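Local coordinates for protein gamma-hexachlorocyclohexane dehydrochlorinase (Sphingomonas paucimobilis, PDB 3A76) that catalyses two successive dehydrochlorinations that convert the pollutant lindane, by way of a pentachlorocyclohexene, to a tetrachlorocyclohexadiene, at residues S38-A43 with S54-D59. Residues are numbered along the deposited sequence; the frame is centred on the assembly and turned at random.
Sequences SDKLIA and SIWWDD
Ile55 meets helix 22-45 with its two branches: CD1 presses against the aliphatic stem of Lys40, 3.4 Å from CG, a tight fit, while CG2 lies 3.9 Å from CB of Asp39. The branching explains this double reach, because CG1, set between the backbone N and the carbonyl carbon (chi1 59°), carries CD1 to the lysine and leaves CG2 for the aspartate. The Lys40 and Ile55 side chains cross at about a right angle. Beyond them the six-membered ring of Trp56 comes up obliquely to the same stem, CZ2 being 3.7 Å from Lys40 CG and CH2 3.8 Å from CD. The indole also rests on its own neighbour, with Ile55 CG1 above one face, offset toward the rim of the ring system. The touching atoms are all carbon, an example of lysine methylenes packing as hydrocarbon. Cut back to an alanine, Lys40 would lose CG and CD, which would probably open a gap against the six-membered ring of Trp56 and leave Ile55 CD1 only CB to rest on. The Lys40 side chain lies about 6 Å from that of His93, the probable proton acceptor. Asp39 OD1 forms salt bridges with Arg51 of its own chain and with Arg99 of the second subunit. Within the SnoaL-like fold, the contact joins helix 22-45 to the chain entering strand 56-57, where Ile55 touches Phe146 of strand 143-158 and Trp56 packs on helix 72-87.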
loop_
_atom_site.group_PDB
_atom_site.type_symbol
_atom_site.label_atom_id
_atom_site.label_comp_id
_atom_site.label_asym_id
_atom_site.label_seq_id
_atom_site.Cartn_x
_atom_site.Cartn_y
_atom_site.Cartn_z
ATOM N N SER B 38 -4.036 -9.331 2.969
ATOM C CA SER B 38 -4.594 -8.947 1.661
ATOM C C SER B 38 -5.940 -9.642 1.359
ATOM O O SER B 38 -6.935 -8.964 1.088
ATOM C CB SER B 38 -3.575 -9.219 0.558
ATOM O OG SER B 38 -2.407 -8.475 0.815
ATOM N N ASP B 39 -5.974 -10.984 1.458
ATOM C CA ASP B 39 -7.216 -11.780 1.246
ATOM C C ASP B 39 -8.441 -11.207 1.918
ATOM O O ASP B 39 -9.525 -11.212 1.343
ATOM C CB ASP B 39 -7.059 -13.210 1.745
ATOM C CG ASP B 39 -6.210 -14.057 0.841
ATOM O OD1 ASP B 39 -6.074 -13.701 -0.343
ATOM O OD2 ASP B 39 -5.676 -15.081 1.317
ATOM N N LYS B 40 -8.290 -10.724 3.147
ATOM C CA LYS B 40 -9.451 -10.213 3.839
ATOM C C LYS B 40 -10.025 -9.072 3.039
ATOM O O LYS B 40 -11.224 -9.023 2.801
ATOM C CB LYS B 40 -9.145 -9.744 5.271
ATOM C CG LYS B 40 -10.363 -9.928 6.172
ATOM C CD LYS B 40 -10.594 -8.825 7.156
ATOM C CE LYS B 40 -11.515 -7.765 6.566
ATOM N NZ LYS B 40 -11.641 -6.616 7.496
ATOM N N LEU B 41 -9.151 -8.152 2.634
ATOM C CA LEU B 41 -9.547 -6.961 1.894
ATOM C C LEU B 41 -10.147 -7.310 0.519
ATOM O O LEU B 41 -11.224 -6.839 0.165
ATOM C CB LEU B 41 -8.339 -6.035 1.758
ATOM C CG LEU B 41 -8.031 -5.006 2.858
ATOM C CD1 LEU B 41 -8.790 -5.179 4.204
ATOM C CD2 LEU B 41 -6.535 -4.861 3.041
ATOM N N ILE B 42 -9.453 -8.158 -0.226
ATOM C CA ILE B 42 -9.908 -8.603 -1.551
ATOM C C ILE B 42 -11.287 -9.262 -1.465
ATOM O O ILE B 42 -12.181 -8.973 -2.280
ATOM C CB ILE B 42 -8.879 -9.577 -2.189
ATOM C CG1 ILE B 42 -7.573 -8.825 -2.497
ATOM C CG2 ILE B 42 -9.456 -10.235 -3.475
ATOM C CD1 ILE B 42 -6.327 -9.709 -2.571
ATOM N N ALA B 43 -11.467 -10.119 -0.455
ATOM C CA ALA B 43 -12.698 -10.885 -0.325
ATOM C C ALA B 43 -13.864 -9.966 -0.035
ATOM O O ALA B 43 -14.973 -10.192 -0.519
ATOM C CB ALA B 43 -12.565 -11.953 0.752
ATOM N N SER B 54 -12.295 -18.507 4.383
ATOM C CA SER B 54 -11.117 -19.376 4.467
ATOM C C SER B 54 -10.000 -18.902 5.412
ATOM O O SER B 54 -9.047 -19.649 5.682
ATOM C CB SER B 54 -10.526 -19.550 3.064
ATOM O OG SER B 54 -9.954 -18.326 2.610
ATOM N N ILE B 55 -10.110 -17.671 5.901
ATOM C CA ILE B 55 -9.002 -17.005 6.595
ATOM C C ILE B 55 -9.148 -16.957 8.127
ATOM O O ILE B 55 -8.242 -16.501 8.835
ATOM C CB ILE B 55 -8.794 -15.565 6.035
ATOM C CG1 ILE B 55 -10.073 -14.741 6.217
ATOM C CG2 ILE B 55 -8.341 -15.609 4.555
ATOM C CD1 ILE B 55 -9.969 -13.278 5.855
ATOM N N TRP B 56 -10.294 -17.421 8.627
ATOM C CA TRP B 56 -10.609 -17.380 10.057
ATOM C C TRP B 56 -10.674 -18.778 10.656
ATOM O O TRP B 56 -11.179 -19.712 10.016
ATOM C CB TRP B 56 -11.961 -16.701 10.294
ATOM C CG TRP B 56 -12.183 -15.469 9.479
ATOM C CD1 TRP B 56 -12.800 -15.389 8.258
ATOM C CD2 TRP B 56 -11.802 -14.134 9.824
ATOM N NE1 TRP B 56 -12.826 -14.085 7.821
ATOM C CE2 TRP B 56 -12.219 -13.293 8.762
ATOM C CE3 TRP B 56 -11.153 -13.564 10.927
ATOM C CZ2 TRP B 56 -12.002 -11.914 8.772
ATOM C CZ3 TRP B 56 -10.936 -12.194 10.936
ATOM C CH2 TRP B 56 -11.358 -11.384 9.861
ATOM N N TRP B 57 -10.167 -18.917 11.882
ATOM C CA TRP B 57 -10.405 -20.113 12.693
ATOM C C TRP B 57 -11.846 -20.066 13.197
ATOM O O TRP B 57 -12.458 -18.993 13.215
ATOM C CB TRP B 57 -9.443 -20.171 13.880
ATOM C CG TRP B 57 -7.991 -20.338 13.517
ATOM C CD1 TRP B 57 -6.967 -19.498 13.847
ATOM C CD2 TRP B 57 -7.405 -21.409 12.767
ATOM N NE1 TRP B 57 -5.779 -19.976 13.344
ATOM C CE2 TRP B 57 -6.021 -21.147 12.678
ATOM C CE3 TRP B 57 -7.914 -22.568 12.164
ATOM C CZ2 TRP B 57 -5.141 -21.992 12.004
ATOM C CZ3 TRP B 57 -7.031 -23.417 11.491
ATOM C CH2 TRP B 57 -5.662 -23.120 11.417
ATOM N N ASP B 58 -12.395 -21.211 13.608
ATOM C CA ASP B 58 -13.762 -21.239 14.172
ATOM C C ASP B 58 -13.942 -20.289 15.358
ATOM O O ASP B 58 -14.991 -19.663 15.512
ATOM C CB ASP B 58 -14.163 -22.657 14.594
ATOM C CG ASP B 58 -14.891 -23.415 13.499
ATOM O OD1 ASP B 58 -15.354 -22.785 12.513
ATOM O OD2 ASP B 58 -15.003 -24.656 13.644
ATOM N N ASP B 59 -12.905 -20.193 16.184
ATOM C CA ASP B 59 -12.914 -19.348 17.375
ATOM C C ASP B 59 -12.381 -17.931 17.124
ATOM O O ASP B 59 -12.367 -17.115 18.045
ATOM C CB ASP B 59 -12.107 -20.021 18.499
ATOM C CG ASP B 59 -10.740 -20.501 18.028
ATOM O OD1 ASP B 59 -9.868 -19.650 17.728
ATOM O OD2 ASP B 59 -10.535 -21.736 17.954
#